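Local coordinates for piwi domain-containing protein (Vanderwaltozyma polyspora, PDB 5THE), which probably binds a small guide RNA and uses it to select RNA targets for cleavage, as an Argonaute of budding yeast, here represented by its C-terminal lobe, at residues Y205-D208 against L214-C217. Residues are numbered along the deposited sequence; the frame is centred on the assembly and turned at random.
Sequences YITD and LNSC. With nucleotides of chain B.
ND2 of N215 is gripped by two acceptors, OD1 of D208 at 2.9 Å, with an N-H...O angle of 147°, and the carbonyl of A213; at the other end of the amide OD1 of N215 accepts from K204. The carboxylate oxygen lies close to the amide plane and is approached nearly along its own C-O bond, although the two flat groups are turned 43° apart. Together these bonds fix the rotation of the buried amide. D208 is held in turn through its second oxygen, OD2, by a salt bridge to R501, which would be expected to stabilise its negative charge.

T207 supplies the apolar side of the same contact. Its CG2, anti to the backbone N, lies against the amide, 3.3 Å from ND2 and 3.6 Å from CG of N215, whereas OG1 turns back beside the backbone N to bond with L203 O and the hydroxyl of Y189.

The contact joins the helix of a beta-alpha-beta unit to the strand that follows it: helix 197-210 follows strand 185-191 and leads into strand 215-219, which runs parallel to the first, and N215, in strand 215-219, reaches back to the helix. This is consistent with the Rossmann-like MID domain of Argonautes, whose pocket holds the guide 5' phosphate. From S216 onward the strand borders RNA. The backbone N of C217 donates to OP1 of U1 of chain B at 2.7 Å, and CB of C217 rests 3.4 Å from O5' of that nucleotide.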
ATOM      1  N   TYR A 205      13.338 -10.652  -7.550  1.00 23.62           N
ATOM      2  CA  TYR A 205      12.951 -11.828  -8.316  1.00 26.46           C
ATOM      3  C   TYR A 205      13.462 -13.102  -7.662  1.00 25.33           C
ATOM      4  O   TYR A 205      12.725 -14.079  -7.517  1.00 24.70           O
ATOM      5  CB  TYR A 205      13.490 -11.701  -9.731  1.00 27.72           C
ATOM      6  CG  TYR A 205      13.241 -12.893 -10.613  1.00 29.26           C
ATOM      7  CD1 TYR A 205      12.009 -13.077 -11.217  1.00 32.53           C
ATOM      8  CD2 TYR A 205      14.250 -13.814 -10.874  1.00 32.30           C
ATOM      9  CE1 TYR A 205      11.777 -14.151 -12.050  1.00 33.32           C
ATOM     10  CE2 TYR A 205      14.028 -14.898 -11.704  1.00 38.08           C
ATOM     11  CZ  TYR A 205      12.784 -15.058 -12.288  1.00 42.15           C
ATOM     12  OH  TYR A 205      12.532 -16.122 -13.118  1.00 44.57           O
ATOM     13  N   ILE A 206      14.727 -13.103  -7.255  1.00 21.93           N
ATOM     14  CA  ILE A 206      15.294 -14.270  -6.598  1.00 24.37           C
ATOM     15  C   ILE A 206      14.703 -14.443  -5.210  1.00 28.76           C
ATOM     16  O   ILE A 206      14.256 -15.534  -4.836  1.00 27.64           O
ATOM     17  CB  ILE A 206      16.820 -14.139  -6.536  1.00 26.03           C
ATOM     18  CG1 ILE A 206      17.417 -14.236  -7.945  1.00 32.07           C
ATOM     19  CG2 ILE A 206      17.404 -15.182  -5.623  1.00 21.03           C
ATOM     20  CD1 ILE A 206      18.845 -13.687  -8.009  1.00 35.78           C
ATOM     21  N   THR A 207      14.696 -13.369  -4.421  1.00 25.42           N
ATOM     22  CA  THR A 207      14.444 -13.531  -2.997  1.00 27.36           C
ATOM     23  C   THR A 207      12.952 -13.592  -2.684  1.00 28.66           C
ATOM     24  O   THR A 207      12.532 -14.431  -1.878  1.00 26.38           O
ATOM     25  CB  THR A 207      15.129 -12.408  -2.230  1.00 22.18           C
ATOM     26  OG1 THR A 207      16.465 -12.265  -2.735  1.00 24.79           O
ATOM     27  CG2 THR A 207      15.193 -12.746  -0.748  1.00 19.08           C
ATOM     28  N   ASP A 208      12.141 -12.720  -3.296  1.00 27.24           N
ATOM     29  CA  ASP A 208      10.690 -12.831  -3.125  1.00 28.16           C
ATOM     30  C   ASP A 208      10.153 -14.018  -3.909  1.00 34.32           C
ATOM     31  O   ASP A 208       9.531 -14.931  -3.353  1.00 25.59           O
ATOM     32  CB  ASP A 208       9.956 -11.572  -3.607  1.00 27.43           C
ATOM     33  CG  ASP A 208      10.288 -10.312  -2.826  1.00 32.08           C
ATOM     34  OD1 ASP A 208      10.867 -10.371  -1.711  1.00 30.15           O
ATOM     35  OD2 ASP A 208       9.931  -9.234  -3.360  1.00 26.90           O
ATOM     36  N   LEU A 214      12.006 -13.418   3.437  1.00 25.12           N
ATOM     37  CA  LEU A 214      11.798 -12.033   3.842  1.00 27.40           C
ATOM     38  C   LEU A 214      13.081 -11.234   3.653  1.00 27.31           C
ATOM     39  O   LEU A 214      14.162 -11.671   4.053  1.00 28.39           O
ATOM     40  CB  LEU A 214      11.353 -11.975   5.306  1.00 24.43           C
ATOM     41  CG  LEU A 214       9.999 -12.594   5.653  1.00 28.38           C
ATOM     42  CD1 LEU A 214       9.660 -12.237   7.092  1.00 29.05           C
ATOM     43  CD2 LEU A 214       8.890 -12.107   4.695  1.00 22.71           C
ATOM     44  N   ASN A 215      12.963 -10.050   3.059  1.00 26.23           N
ATOM     45  CA  ASN A 215      14.149  -9.249   2.815  1.00 24.72           C
ATOM     46  C   ASN A 215      13.745  -7.799   2.610  1.00 26.64           C
ATOM     47  O   ASN A 215      12.656  -7.511   2.114  1.00 23.78           O
ATOM     48  CB  ASN A 215      14.927  -9.748   1.581  1.00 19.76           C
ATOM     49  CG  ASN A 215      14.181  -9.488   0.275  1.00 22.91           C
ATOM     50  OD1 ASN A 215      14.519  -8.565  -0.476  1.00 25.26           O
ATOM     51  ND2 ASN A 215      13.143 -10.287   0.010  1.00 20.20           N
ATOM     52  N   SER A 216      14.656  -6.899   2.961  1.00 19.60           N
ATOM     53  CA  SER A 216      14.562  -5.496   2.601  1.00 21.69           C
ATOM     54  C   SER A 216      15.892  -5.053   2.009  1.00 23.34           C
ATOM     55  O   SER A 216      16.956  -5.582   2.351  1.00 26.80           O
ATOM     56  CB  SER A 216      14.222  -4.600   3.817  1.00 19.24           C
ATOM     57  OG  SER A 216      13.023  -5.015   4.451  1.00 26.87           O
ATOM     58  N   CYS A 217      15.822  -4.076   1.124  1.00 23.51           N
ATOM     59  CA  CYS A 217      17.006  -3.435   0.589  1.00 24.05           C
ATOM     60  C   CYS A 217      17.219  -2.076   1.228  1.00 24.14           C
ATOM     61  O   CYS A 217      16.281  -1.377   1.613  1.00 23.70           O
ATOM     62  CB  CYS A 217      16.908  -3.249  -0.922  1.00 26.73           C
ATOM     63  SG  CYS A 217      16.849  -4.800  -1.766  1.00 28.31           S
TER
ATOM     64  OP3   U B   1      11.673  -2.691  -1.279  1.00 28.67           O
ATOM     65  P     U B   1      12.733  -2.570  -0.260  1.00 26.12           P
ATOM     66  OP1   U B   1      13.321  -3.906   0.005  1.00 27.64           O
ATOM     67  OP2   U B   1      12.217  -1.813   0.893  1.00 26.89           O
ATOM     68  O5'   U B   1      13.908  -1.733  -0.898  1.00 24.30           O
ATOM     69  C5'   U B   1      13.873  -0.313  -0.936  1.00 20.42           C
ATOM     70  C4'   U B   1      15.263   0.206  -1.146  1.00 24.69           C
ATOM     71  O4'   U B   1      15.757  -0.241  -2.444  1.00 21.82           O
ATOM     72  C3'   U B   1      15.414   1.720  -1.115  1.00 24.45           C
ATOM     73  O3'   U B   1      16.608   2.048  -0.403  1.00 24.54           O
ATOM     74  C2'   U B   1      15.550   2.094  -2.593  1.00 22.96           C
ATOM     75  O2'   U B   1      16.276   3.278  -2.838  1.00 25.30           O
ATOM     76  C1'   U B   1      16.259   0.867  -3.170  1.00 22.35           C
ATOM     77  N1    U B   1      15.981   0.653  -4.605  1.00 24.87           N
ATOM     78  C2    U B   1      17.046   0.604  -5.470  1.00 30.37           C
ATOM     79  O2    U B   1      18.188   0.702  -5.075  1.00 31.46           O
ATOM     80  N3    U B   1      16.736   0.423  -6.798  1.00 32.54           N
ATOM     81  C4    U B   1      15.467   0.285  -7.331  1.00 36.28           C
ATOM     82  O4    U B   1      15.333   0.115  -8.547  1.00 41.56           O
ATOM     83  C5    U B   1      14.406   0.360  -6.375  1.00 28.72           C
ATOM     84  C6    U B   1      14.694   0.545  -5.080  1.00 25.99           C
TER